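Local atomic coordinates of lovastatin nonaketide synthase, polyketide synthase component (Aspergillus terreus, PDB entry 7CPX), a protein that builds the dihydromonacolin L precursor of lovastatin from nine malonyl units by repeated condensation and reductive processing, with a single methylation. Residues Met286-Gln292 with Gln330-Ala334; Trp509-Arg513 with Phe903-Met909; Thr1205-Cys1211 with Thr1248-Gln1252. The protein carries 2 engineered substitutions. All blocks are in the same frame, centred on the assembly; numbering follows the deposited sequence.

Interaction 1. Residues Met286-Gln292 with Gln330-Ala334; sequences MPNHSAQ and QEAEA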
ATOM      1  N   MET A 286       2.399 -26.594  29.315  1.00 86.10           N
ATOM      2  CA  MET A 286       2.414 -27.996  29.717  1.00 86.10           C
ATOM      3  C   MET A 286       1.484 -28.217  30.903  1.00 86.10           C
ATOM      4  O   MET A 286       1.655 -27.563  31.940  1.00 86.10           O
ATOM      5  CB  MET A 286       3.832 -28.424  30.077  1.00 86.10           C
ATOM      6  CG  MET A 286       3.962 -29.897  30.443  1.00 86.10           C
ATOM      7  SD  MET A 286       3.657 -31.004  29.055  1.00 86.10           S
ATOM      8  CE  MET A 286       5.053 -30.614  28.004  1.00 86.10           C
ATOM      9  N   PRO A 287       0.501 -29.110  30.807  1.00 83.87           N
ATOM     10  CA  PRO A 287      -0.295 -29.452  31.988  1.00 83.87           C
ATOM     11  C   PRO A 287       0.477 -30.358  32.933  1.00 83.87           C
ATOM     12  O   PRO A 287       1.455 -31.010  32.561  1.00 83.87           O
ATOM     13  CB  PRO A 287      -1.514 -30.167  31.401  1.00 83.87           C
ATOM     14  CG  PRO A 287      -1.020 -30.752  30.136  1.00 83.87           C
ATOM     15  CD  PRO A 287       0.008 -29.795  29.600  1.00 83.87           C
ATOM     16  N   ASN A 288       0.017 -30.392  34.179  1.00 82.13           N
ATOM     17  CA  ASN A 288       0.643 -31.180  35.232  1.00 82.13           C
ATOM     18  C   ASN A 288      -0.311 -32.291  35.647  1.00 82.13           C
ATOM     19  O   ASN A 288      -1.445 -32.020  36.055  1.00 82.13           O
ATOM     20  CB  ASN A 288       1.000 -30.302  36.430  1.00 82.13           C
ATOM     21  CG  ASN A 288       1.832 -31.034  37.462  1.00 82.13           C
ATOM     22  OD1 ASN A 288       1.706 -32.246  37.637  1.00 82.13           O
ATOM     23  ND2 ASN A 288       2.694 -30.299  38.152  1.00 82.13           N
ATOM     24  N   HIS A 289       0.152 -33.537  35.542  1.00 83.45           N
ATOM     25  CA  HIS A 289      -0.673 -34.663  35.967  1.00 83.45           C
ATOM     26  C   HIS A 289      -0.896 -34.640  37.473  1.00 83.45           C
ATOM     27  O   HIS A 289      -1.993 -34.952  37.948  1.00 83.45           O
ATOM     28  CB  HIS A 289      -0.027 -35.980  35.544  1.00 83.45           C
ATOM     29  CG  HIS A 289       1.263 -36.273  36.245  1.00 83.45           C
ATOM     30  ND1 HIS A 289       2.482 -35.829  35.780  1.00 83.45           N
ATOM     31  CD2 HIS A 289       1.524 -36.963  37.381  1.00 83.45           C
ATOM     32  CE1 HIS A 289       3.438 -36.234  36.597  1.00 83.45           C
ATOM     33  NE2 HIS A 289       2.883 -36.925  37.577  1.00 83.45           N
ATOM     34  N   SER A 290       0.137 -34.285  38.240  1.00 81.07           N
ATOM     35  CA  SER A 290      -0.003 -34.241  39.691  1.00 81.07           C
ATOM     36  C   SER A 290      -1.032 -33.202  40.110  1.00 81.07           C
ATOM     37  O   SER A 290      -1.852 -33.450  41.003  1.00 81.07           O
ATOM     38  CB  SER A 290       1.350 -33.945  40.336  1.00 81.07           C
ATOM     39  OG  SER A 290       1.238 -33.881  41.747  1.00 81.07           O
ATOM     40  N   ALA A 291      -1.005 -32.028  39.478  1.00 80.52           N
ATOM     41  CA  ALA A 291      -1.959 -30.981  39.825  1.00 80.52           C
ATOM     42  C   ALA A 291      -3.386 -31.424  39.535  1.00 80.52           C
ATOM     43  O   ALA A 291      -4.292 -31.190  40.341  1.00 80.52           O
ATOM     44  CB  ALA A 291      -1.628 -29.699  39.061  1.00 80.52           C
ATOM     45  N   GLN A 292      -3.607 -32.069  38.388  1.00 81.50           N
ATOM     46  CA  GLN A 292      -4.952 -32.512  38.038  1.00 81.50           C
ATOM     47  C   GLN A 292      -5.414 -33.648  38.944  1.00 81.50           C
ATOM     48  O   GLN A 292      -6.593 -33.718  39.311  1.00 81.50           O
ATOM     49  CB  GLN A 292      -4.988 -32.933  36.571  1.00 81.50           C
ATOM     50  CG  GLN A 292      -4.674 -31.797  35.616  1.00 81.50           C
ATOM     51  CD  GLN A 292      -4.355 -32.278  34.220  1.00 81.50           C
ATOM     52  OE1 GLN A 292      -4.481 -33.463  33.914  1.00 81.50           O
ATOM     53  NE2 GLN A 292      -3.938 -31.357  33.361  1.00 81.50           N
ATOM     54  N   GLN A 330      -0.568 -36.539  30.353  1.00 86.00           N
ATOM     55  CA  GLN A 330      -0.653 -35.980  31.697  1.00 86.00           C
ATOM     56  C   GLN A 330      -2.050 -36.163  32.271  1.00 86.00           C
ATOM     57  O   GLN A 330      -2.209 -36.547  33.436  1.00 86.00           O
ATOM     58  CB  GLN A 330      -0.277 -34.498  31.672  1.00 86.00           C
ATOM     59  CG  GLN A 330       1.141 -34.220  31.200  1.00 86.00           C
ATOM     60  CD  GLN A 330       2.185 -34.538  32.251  1.00 86.00           C
ATOM     61  OE1 GLN A 330       1.857 -34.833  33.400  1.00 86.00           O
ATOM     62  NE2 GLN A 330       3.452 -34.475  31.862  1.00 86.00           N
ATOM     63  N   GLU A 331      -3.078 -35.898  31.463  1.00 85.98           N
ATOM     64  CA  GLU A 331      -4.449 -36.060  31.932  1.00 85.98           C
ATOM     65  C   GLU A 331      -4.757 -37.516  32.244  1.00 85.98           C
ATOM     66  O   GLU A 331      -5.416 -37.817  33.246  1.00 85.98           O
ATOM     67  CB  GLU A 331      -5.424 -35.528  30.886  1.00 85.98           C
ATOM     68  CG  GLU A 331      -6.873 -35.633  31.304  1.00 85.98           C
ATOM     69  CD  GLU A 331      -7.803 -34.948  30.333  1.00 85.98           C
ATOM     70  OE1 GLU A 331      -7.433 -34.810  29.150  1.00 85.98           O
ATOM     71  OE2 GLU A 331      -8.904 -34.544  30.758  1.00 85.98           O
ATOM     72  N   ALA A 332      -4.307 -38.434  31.388  1.00 85.86           N
ATOM     73  CA  ALA A 332      -4.546 -39.849  31.641  1.00 85.86           C
ATOM     74  C   ALA A 332      -3.868 -40.291  32.928  1.00 85.86           C
ATOM     75  O   ALA A 332      -4.452 -41.033  33.726  1.00 85.86           O
ATOM     76  CB  ALA A 332      -4.056 -40.685  30.461  1.00 85.86           C
ATOM     77  N   GLU A 333      -2.632 -39.841  33.149  1.00 87.11           N
ATOM     78  CA  GLU A 333      -1.935 -40.173  34.385  1.00 87.11           C
ATOM     79  C   GLU A 333      -2.667 -39.610  35.592  1.00 87.11           C
ATOM     80  O   GLU A 333      -2.800 -40.286  36.618  1.00 87.11           O
ATOM     81  CB  GLU A 333      -0.502 -39.645  34.335  1.00 87.11           C
ATOM     82  CG  GLU A 333       0.304 -39.919  35.592  1.00 87.11           C
ATOM     83  CD  GLU A 333       1.762 -39.538  35.436  1.00 87.11           C
ATOM     84  OE1 GLU A 333       2.137 -39.051  34.350  1.00 87.11           O
ATOM     85  OE2 GLU A 333       2.533 -39.725  36.401  1.00 87.11           O
ATOM     86  N   ALA A 334      -3.147 -38.369  35.491  1.00 85.98           N
ATOM     87  CA  ALA A 334      -3.874 -37.768  36.603  1.00 85.98           C
ATOM     88  C   ALA A 334      -5.134 -38.562  36.916  1.00 85.98           C
ATOM     89  O   ALA A 334      -5.429 -38.851  38.081  1.00 85.98           O
ATOM     90  CB  ALA A 334      -4.222 -36.317  36.277  1.00 85.98           C
TER
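In the C-terminal half of the ketosynthase's thiolase-type fold, the first turn of helix 289-302 rests on helix 327-339, with His289 held at its ring edge by Gln330 and covered on one face by Glu333. Gln330 OE1 takes the N-H of His289 ND1 at 2.7 Å; the donor lies in the carbonyl plane and the acceptor falls in the ring plane, and ring and amide planes are 19° apart, nearly coplanar. The same oxygen accepts weakly from His289 N at 3.0 Å, so one amide oxygen ties both side chain and backbone of the histidine. The bend of Gln330 at chi2 (-76°) folds its amide back to this double donor. Glu333, extended from its own helix, lays its carboxylate over that ring face, the two planes 13° apart. His289 NE2 and Glu333 OE2 are 3.1 Å apart, yet the oxygen sits above the ring and the angle is too poor for a hydrogen bond; the negative charge there would probably favour a protonated imidazole. Asn288 is the N-cap of helix 289-302, its OD1 accepting weakly from Ser290 N and Ala291 N. One turn on, Gln292 CB packs on Ala334 CB at 3.5 Å, while Gln292 OE1 lies 3.3 Å from Glu331 CA. Glu331 turns to the other side, where OE1 accepts from Gly321 N and the side chain comes about 3 Å from that of His320, a predicted active-site residue.

Interaction 2. Residues Trp509-Arg513 with Phe903-Met909; sequences WSLLR and FDADEFM
Ala905 CB is the small knob, seated between Trp509 and Leu512: it lies 4.1 Å from Trp509 CD1 and 3.9 Å from Leu512 CD1, residues three apart on one side of their helix. Beside it, Phe903 drives its ring tip into the fork of Leu512, with Phe903 CZ 3.7 Å from Leu512 CD1 and CD2 alike, the two side chains crossing at about a right angle; CG placed between backbone N and carbonyl carbon (chi1 72°) swings the Phe903 ring toward Leu512. Trp509 presents the edge of its pyrrole ring to the start of helix 905-911, NE1 standing 3.5 Å from Asp906 CA with no hydrogen bond. Helix 504-513, in the C-terminal extension of the ketosynthase, thus meets helix 905-911, consistent with linker packing beside the ketosynthase and acyltransferase in related synthases; the axes of segments 509-513 and 905-909 approach to 10.1 Å, their N-to-C directions 142° apart. Asp904 caps helix 905-911: its OD1 accepts from Glu907 N at 3.2 Å and weakly from Asp906 N. Arg513 lays CB over one face of the indole and brings CD 4.1 Å from Asp906 CB. Asp906 OD1 itself pairs with Arg910. Trp895 of helix 883-898 packs against both Leu512 and Phe903.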
ATOM      1  N   TRP A 509     -49.413 -25.853  30.308  1.00123.92           N
ATOM      2  CA  TRP A 509     -48.971 -25.322  31.592  1.00123.92           C
ATOM      3  C   TRP A 509     -47.535 -24.825  31.515  1.00123.92           C
ATOM      4  O   TRP A 509     -47.194 -23.805  32.122  1.00123.92           O
ATOM      5  CB  TRP A 509     -49.110 -26.385  32.677  1.00123.92           C
ATOM      6  CG  TRP A 509     -48.548 -25.958  33.993  1.00123.92           C
ATOM      7  CD1 TRP A 509     -49.171 -25.211  34.946  1.00123.92           C
ATOM      8  CD2 TRP A 509     -47.242 -26.251  34.503  1.00123.92           C
ATOM      9  NE1 TRP A 509     -48.336 -25.019  36.019  1.00123.92           N
ATOM     10  CE2 TRP A 509     -47.146 -25.649  35.772  1.00123.92           C
ATOM     11  CE3 TRP A 509     -46.147 -26.964  34.010  1.00123.92           C
ATOM     12  CZ2 TRP A 509     -45.998 -25.738  36.554  1.00123.92           C
ATOM     13  CZ3 TRP A 509     -45.009 -27.052  34.789  1.00123.92           C
ATOM     14  CH2 TRP A 509     -44.943 -26.443  36.046  1.00123.92           C
ATOM     15  N   SER A 510     -46.673 -25.541  30.794  1.00116.91           N
ATOM     16  CA  SER A 510     -45.308 -25.067  30.602  1.00116.91           C
ATOM     17  C   SER A 510     -45.289 -23.776  29.795  1.00116.91           C
ATOM     18  O   SER A 510     -44.528 -22.853  30.108  1.00116.91           O
ATOM     19  CB  SER A 510     -44.472 -26.144  29.913  1.00116.91           C
ATOM     20  OG  SER A 510     -45.058 -26.534  28.684  1.00116.91           O
ATOM     21  N   LEU A 511     -46.123 -23.691  28.757  1.00118.79           N
ATOM     22  CA  LEU A 511     -46.155 -22.480  27.941  1.00118.79           C
ATOM     23  C   LEU A 511     -46.686 -21.285  28.722  1.00118.79           C
ATOM     24  O   LEU A 511     -46.335 -20.142  28.411  1.00118.79           O
ATOM     25  CB  LEU A 511     -46.995 -22.712  26.689  1.00118.79           C
ATOM     26  CG  LEU A 511     -46.297 -23.497  25.579  1.00118.79           C
ATOM     27  CD1 LEU A 511     -47.286 -23.879  24.508  1.00118.79           C
ATOM     28  CD2 LEU A 511     -45.162 -22.690  24.972  1.00118.79           C
ATOM     29  N   LEU A 512     -47.528 -21.523  29.725  1.00127.51           N
ATOM     30  CA  LEU A 512     -48.091 -20.432  30.516  1.00127.51           C
ATOM     31  C   LEU A 512     -47.184 -20.045  31.682  1.00127.51           C
ATOM     32  O   LEU A 512     -46.737 -18.898  31.778  1.00127.51           O
ATOM     33  CB  LEU A 512     -49.477 -20.829  31.034  1.00127.51           C
ATOM     34  CG  LEU A 512     -50.653 -20.518  30.112  1.00127.51           C
ATOM     35  CD1 LEU A 512     -51.879 -21.290  30.549  1.00127.51           C
ATOM     36  CD2 LEU A 512     -50.940 -19.027  30.110  1.00127.51           C
ATOM     37  N   ARG A 513     -46.907 -20.995  32.570  1.00117.96           N
ATOM     38  CA  ARG A 513     -46.205 -20.723  33.817  1.00117.96           C
ATOM     39  C   ARG A 513     -44.694 -20.839  33.687  1.00117.96           C
ATOM     40  O   ARG A 513     -43.965 -20.172  34.429  1.00117.96           O
ATOM     41  CB  ARG A 513     -46.696 -21.690  34.900  1.00117.96           C
ATOM     42  CG  ARG A 513     -46.891 -21.076  36.282  1.00117.96           C
ATOM     43  CD  ARG A 513     -45.810 -21.516  37.259  1.00117.96           C
ATOM     44  NE  ARG A 513     -44.568 -20.774  37.075  1.00117.96           N
ATOM     45  CZ  ARG A 513     -44.251 -19.665  37.729  1.00117.96           C
ATOM     46  NH1 ARG A 513     -45.065 -19.131  38.627  1.00117.96           N
ATOM     47  NH2 ARG A 513     -43.088 -19.072  37.476  1.00117.96           N
ATOM     48  N   PHE A 903     -53.748 -14.504  35.117  1.00147.32           N
ATOM     49  CA  PHE A 903     -54.224 -15.594  35.957  1.00147.32           C
ATOM     50  C   PHE A 903     -53.059 -16.527  36.248  1.00147.32           C
ATOM     51  O   PHE A 903     -52.014 -16.474  35.595  1.00147.32           O
ATOM     52  CB  PHE A 903     -55.378 -16.348  35.290  1.00147.32           C
ATOM     53  CG  PHE A 903     -54.954 -17.200  34.130  1.00147.32           C
ATOM     54  CD1 PHE A 903     -54.838 -16.660  32.862  1.00147.32           C
ATOM     55  CD2 PHE A 903     -54.676 -18.545  34.308  1.00147.32           C
ATOM     56  CE1 PHE A 903     -54.449 -17.443  31.793  1.00147.32           C
ATOM     57  CE2 PHE A 903     -54.287 -19.333  33.245  1.00147.32           C
ATOM     58  CZ  PHE A 903     -54.173 -18.782  31.985  1.00147.32           C
ATOM     59  N   ASP A 904     -53.255 -17.387  37.244  1.00151.05           N
ATOM     60  CA  ASP A 904     -52.249 -18.353  37.663  1.00151.05           C
ATOM     61  C   ASP A 904     -52.649 -19.732  37.152  1.00151.05           C
ATOM     62  O   ASP A 904     -53.672 -20.282  37.572  1.00151.05           O
ATOM     63  CB  ASP A 904     -52.107 -18.364  39.185  1.00151.05           C
ATOM     64  CG  ASP A 904     -50.919 -19.183  39.655  1.00151.05           C
ATOM     65  OD1 ASP A 904     -50.555 -20.162  38.972  1.00151.05           O
ATOM     66  OD2 ASP A 904     -50.349 -18.844  40.714  1.00151.05           O
ATOM     67  N   ALA A 905     -51.840 -20.283  36.246  1.00142.28           N
ATOM     68  CA  ALA A 905     -52.114 -21.611  35.713  1.00142.28           C
ATOM     69  C   ALA A 905     -51.748 -22.708  36.702  1.00142.28           C
ATOM     70  O   ALA A 905     -52.404 -23.756  36.731  1.00142.28           O
ATOM     71  CB  ALA A 905     -51.353 -21.817  34.404  1.00142.28           C
ATOM     72  N   ASP A 906     -50.711 -22.491  37.513  1.00144.90           N
ATOM     73  CA  ASP A 906     -50.311 -23.502  38.485  1.00144.90           C
ATOM     74  C   ASP A 906     -51.441 -23.787  39.463  1.00144.90           C
ATOM     75  O   ASP A 906     -51.779 -24.947  39.720  1.00144.90           O
ATOM     76  CB  ASP A 906     -49.055 -23.046  39.228  1.00144.90           C
ATOM     77  CG  ASP A 906     -48.521 -24.102  40.177  1.00144.90           C
ATOM     78  OD1 ASP A 906     -49.066 -25.226  40.188  1.00144.90           O
ATOM     79  OD2 ASP A 906     -47.557 -23.808  40.914  1.00144.90           O
ATOM     80  N   GLU A 907     -52.056 -22.735  40.005  1.00155.26           N
ATOM     81  CA  GLU A 907     -53.180 -22.931  40.913  1.00155.26           C
ATOM     82  C   GLU A 907     -54.375 -23.535  40.185  1.00155.26           C
ATOM     83  O   GLU A 907     -55.097 -24.371  40.745  1.00155.26           O
ATOM     84  CB  GLU A 907     -53.564 -21.603  41.563  1.00155.26           C
ATOM     85  CG  GLU A 907     -52.446 -20.957  42.367  1.00155.26           C
ATOM     86  CD  GLU A 907     -52.042 -21.779  43.576  1.00155.26           C
ATOM     87  OE1 GLU A 907     -52.758 -22.748  43.906  1.00155.26           O
ATOM     88  OE2 GLU A 907     -51.007 -21.456  44.196  1.00155.26           O
ATOM     89  N   PHE A 908     -54.602 -23.121  38.937  1.00156.58           N
ATOM     90  CA  PHE A 908     -55.731 -23.646  38.177  1.00156.58           C
ATOM     91  C   PHE A 908     -55.618 -25.155  38.008  1.00156.58           C
ATOM     92  O   PHE A 908     -56.594 -25.889  38.195  1.00156.58           O
ATOM     93  CB  PHE A 908     -55.810 -22.956  36.817  1.00156.58           C
ATOM     94  CG  PHE A 908     -56.904 -23.482  35.935  1.00156.58           C
ATOM     95  CD1 PHE A 908     -58.188 -22.977  36.030  1.00156.58           C
ATOM     96  CD2 PHE A 908     -56.649 -24.482  35.014  1.00156.58           C
ATOM     97  CE1 PHE A 908     -59.197 -23.460  35.223  1.00156.58           C
ATOM     98  CE2 PHE A 908     -57.654 -24.969  34.202  1.00156.58           C
ATOM     99  CZ  PHE A 908     -58.930 -24.457  34.307  1.00156.58           C
ATOM    100  N   MET A 909     -54.426 -25.639  37.653  1.00148.64           N
ATOM    101  CA  MET A 909     -54.213 -27.075  37.540  1.00148.64           C
ATOM    102  C   MET A 909     -54.094 -27.750  38.897  1.00148.64           C
ATOM    103  O   MET A 909     -54.275 -28.968  38.989  1.00148.64           O
ATOM    104  CB  MET A 909     -52.963 -27.357  36.706  1.00148.64           C
ATOM    105  CG  MET A 909     -53.120 -26.983  35.241  1.00148.64           C
ATOM    106  SD  MET A 909     -54.462 -27.869  34.418  1.00148.64           S
ATOM    107  CE  MET A 909     -53.821 -29.540  34.378  1.00148.64           C
TER

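Interaction 3. Residues Thr1205-Cys1211 with Thr1248-Gln1252; sequences TLVPSLC and TTLFQ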
ATOM      1  N   THR A1205      12.497 -10.128 -19.996  1.00 86.75           N
ATOM      2  CA  THR A1205      11.283 -10.360 -20.774  1.00 86.75           C
ATOM      3  C   THR A1205      10.983 -11.846 -20.777  1.00 86.75           C
ATOM      4  O   THR A1205      11.769 -12.630 -21.309  1.00 86.75           O
ATOM      5  CB  THR A1205      11.434  -9.841 -22.197  1.00 86.75           C
ATOM      6  OG1 THR A1205      11.860  -8.473 -22.170  1.00 86.75           O
ATOM      7  CG2 THR A1205      10.112  -9.934 -22.917  1.00 86.75           C
ATOM      8  N   LEU A1206       9.842 -12.224 -20.216  1.00 86.96           N
ATOM      9  CA  LEU A1206       9.483 -13.616 -20.011  1.00 86.96           C
ATOM     10  C   LEU A1206       8.185 -13.943 -20.733  1.00 86.96           C
ATOM     11  O   LEU A1206       7.236 -13.150 -20.731  1.00 86.96           O
ATOM     12  CB  LEU A1206       9.346 -13.916 -18.518  1.00 86.96           C
ATOM     13  CG  LEU A1206       8.961 -15.342 -18.142  1.00 86.96           C
ATOM     14  CD1 LEU A1206       9.838 -15.838 -17.014  1.00 86.96           C
ATOM     15  CD2 LEU A1206       7.505 -15.410 -17.740  1.00 86.96           C
ATOM     16  N   VAL A1207       8.157 -15.117 -21.356  1.00 88.57           N
ATOM     17  CA  VAL A1207       6.948 -15.642 -21.981  1.00 88.57           C
ATOM     18  C   VAL A1207       6.294 -16.574 -20.969  1.00 88.57           C
ATOM     19  O   VAL A1207       6.667 -17.752 -20.884  1.00 88.57           O
ATOM     20  CB  VAL A1207       7.258 -16.368 -23.299  1.00 88.57           C
ATOM     21  CG1 VAL A1207       5.976 -16.871 -23.942  1.00 88.57           C
ATOM     22  CG2 VAL A1207       8.001 -15.448 -24.252  1.00 88.57           C
ATOM     23  N   PRO A1208       5.324 -16.097 -20.185  1.00 88.40           N
ATOM     24  CA  PRO A1208       4.797 -16.939 -19.100  1.00 88.40           C
ATOM     25  C   PRO A1208       4.224 -18.257 -19.583  1.00 88.40           C
ATOM     26  O   PRO A1208       4.366 -19.277 -18.898  1.00 88.40           O
ATOM     27  CB  PRO A1208       3.726 -16.044 -18.463  1.00 88.40           C
ATOM     28  CG  PRO A1208       3.328 -15.114 -19.545  1.00 88.40           C
ATOM     29  CD  PRO A1208       4.577 -14.836 -20.309  1.00 88.40           C
ATOM     30  N   SER A1209       3.580 -18.267 -20.749  1.00 90.62           N
ATOM     31  CA  SER A1209       3.027 -19.511 -21.271  1.00 90.62           C
ATOM     32  C   SER A1209       4.118 -20.559 -21.439  1.00 90.62           C
ATOM     33  O   SER A1209       3.982 -21.697 -20.977  1.00 90.62           O
ATOM     34  CB  SER A1209       2.322 -19.249 -22.602  1.00 90.62           C
ATOM     35  OG  SER A1209       1.798 -20.446 -23.147  1.00 90.62           O
ATOM     36  N   LEU A1210       5.223 -20.184 -22.088  1.00 91.73           N
ATOM     37  CA  LEU A1210       6.298 -21.138 -22.331  1.00 91.73           C
ATOM     38  C   LEU A1210       6.970 -21.564 -21.032  1.00 91.73           C
ATOM     39  O   LEU A1210       7.322 -22.736 -20.865  1.00 91.73           O
ATOM     40  CB  LEU A1210       7.322 -20.538 -23.290  1.00 91.73           C
ATOM     41  CG  LEU A1210       6.810 -20.220 -24.694  1.00 91.73           C
ATOM     42  CD1 LEU A1210       7.889 -19.527 -25.506  1.00 91.73           C
ATOM     43  CD2 LEU A1210       6.344 -21.484 -25.397  1.00 91.73           C
ATOM     44  N   CYS A1211       7.169 -20.625 -20.104  1.00 92.98           N
ATOM     45  CA  CYS A1211       7.799 -20.979 -18.837  1.00 92.98           C
ATOM     46  C   CYS A1211       6.944 -21.967 -18.056  1.00 92.98           C
ATOM     47  O   CYS A1211       7.455 -22.959 -17.524  1.00 92.98           O
ATOM     48  CB  CYS A1211       8.055 -19.722 -18.009  1.00 92.98           C
ATOM     49  SG  CYS A1211       9.353 -18.664 -18.673  1.00 92.98           S
ATOM     50  N   THR A1248      12.516 -22.393 -28.395  1.00 93.40           N
ATOM     51  CA  THR A1248      11.643 -21.255 -28.148  1.00 93.40           C
ATOM     52  C   THR A1248      12.098 -20.535 -26.886  1.00 93.40           C
ATOM     53  O   THR A1248      12.374 -21.169 -25.863  1.00 93.40           O
ATOM     54  CB  THR A1248      10.191 -21.706 -28.001  1.00 93.40           C
ATOM     55  OG1 THR A1248      10.115 -22.788 -27.064  1.00 93.40           O
ATOM     56  CG2 THR A1248       9.629 -22.154 -29.344  1.00 93.40           C
ATOM     57  N   THR A1249      12.172 -19.209 -26.958  1.00 89.01           N
ATOM     58  CA  THR A1249      12.719 -18.409 -25.869  1.00 89.01           C
ATOM     59  C   THR A1249      11.686 -18.294 -24.755  1.00 89.01           C
ATOM     60  O   THR A1249      10.673 -17.603 -24.904  1.00 89.01           O
ATOM     61  CB  THR A1249      13.128 -17.030 -26.374  1.00 89.01           C
ATOM     62  OG1 THR A1249      14.051 -17.171 -27.463  1.00 89.01           O
ATOM     63  CG2 THR A1249      13.783 -16.233 -25.264  1.00 89.01           C
ATOM     64  N   LEU A1250      11.945 -18.969 -23.634  1.00 90.80           N
ATOM     65  CA  LEU A1250      11.095 -18.813 -22.460  1.00 90.80           C
ATOM     66  C   LEU A1250      11.212 -17.403 -21.903  1.00 90.80           C
ATOM     67  O   LEU A1250      10.205 -16.727 -21.664  1.00 90.80           O
ATOM     68  CB  LEU A1250      11.484 -19.834 -21.392  1.00 90.80           C
ATOM     69  CG  LEU A1250      11.717 -21.271 -21.856  1.00 90.80           C
ATOM     70  CD1 LEU A1250      12.128 -22.134 -20.681  1.00 90.80           C
ATOM     71  CD2 LEU A1250      10.477 -21.829 -22.520  1.00 90.80           C
ATOM     72  N   PHE A1251      12.441 -16.943 -21.690  1.00 85.75           N
ATOM     73  CA  PHE A1251      12.677 -15.579 -21.248  1.00 85.75           C
ATOM     74  C   PHE A1251      14.095 -15.180 -21.628  1.00 85.75           C
ATOM     75  O   PHE A1251      14.969 -16.027 -21.830  1.00 85.75           O
ATOM     76  CB  PHE A1251      12.454 -15.425 -19.739  1.00 85.75           C
ATOM     77  CG  PHE A1251      13.562 -15.989 -18.897  1.00 85.75           C
ATOM     78  CD1 PHE A1251      13.537 -17.308 -18.487  1.00 85.75           C
ATOM     79  CD2 PHE A1251      14.623 -15.194 -18.507  1.00 85.75           C
ATOM     80  CE1 PHE A1251      14.553 -17.826 -17.710  1.00 85.75           C
ATOM     81  CE2 PHE A1251      15.643 -15.703 -17.732  1.00 85.75           C
ATOM     82  CZ  PHE A1251      15.608 -17.021 -17.330  1.00 85.75           C
ATOM     83  N   GLN A1252      14.300 -13.872 -21.721  1.00 86.11           N
ATOM     84  CA  GLN A1252      15.587 -13.287 -22.049  1.00 86.11           C
ATOM     85  C   GLN A1252      15.858 -12.120 -21.113  1.00 86.11           C
ATOM     86  O   GLN A1252      14.956 -11.608 -20.445  1.00 86.11           O
ATOM     87  CB  GLN A1252      15.638 -12.804 -23.506  1.00 86.11           C
ATOM     88  CG  GLN A1252      14.651 -11.692 -23.833  1.00 86.11           C
ATOM     89  CD  GLN A1252      14.995 -10.960 -25.115  1.00 86.11           C
ATOM     90  OE1 GLN A1252      14.775  -9.755 -25.228  1.00 86.11           O
ATOM     91  NE2 GLN A1252      15.535 -11.683 -26.088  1.00 86.11           N
TER
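Thr1205 and Gln1252 form an antiparallel hydrogen-bonded pair: Thr1205 N gives to Gln1252 O at 2.9 Å, and Gln1252 N returns a bond to Thr1205 O at 2.8 Å. One step on, Leu1206 faces Phe1251 as a non-hydrogen-bonded pair, CB to CB 3.7 Å. A third backbone bond, Val1207 N to Leu1250 O, lies beyond the paired residues, nearly straight (169° at the hydrogen), and joins the residue just before helix 1208-1217 to the corner at Leu1250. That helix then turns Leu1210 and Cys1211 back onto segment 1248-1252: Leu1210 CB meets Leu1250 CD2 at 3.5 Å, and Cys1211 SG reaches Leu1250 CB at 3.6 Å. Leu1210 CD1 extends further, to Thr1248 CB at 4.0 Å. With CG placed between its backbone N and carbonyl carbon (chi1 76°), the Phe1251 ring leads away from the first strand to Leu1173 and Ala1176 of helix 1170-1184. On the other face of the sheet, Arg1203 NH1 bonds both Thr1205 OG1 and Gln1252 OE1, tying the paired side chains together. Leu1250 and Phe1251 both face Val1242 on the neighbouring strand, a classic beta bulge where the chain turns a corner, within the predicted C-terminal hotdog fold of the dehydratase.

The three contacts follow one another along the chain without touching. Interactions 1 and 2 have centres 50 Å apart and nearest atoms about 37 Å apart. Interaction 3, in the dehydratase, is 60 Å from interaction 1 and 83 Å from interaction 2, centre to centre. Interaction 1 lies against a predicted catalytic residue, the side chain of Glu331 being about 3 Å from that of His320 and about 9 Å from that of His367; in interaction 3 the side chain of Phe1251 is about 9 Å from that of the predicted proton donor Asp1174. Interaction 2 lies away from the catalytic sites. Only interaction 3 meets the second subunit, through Arg2015 and Thr2017 of that chain.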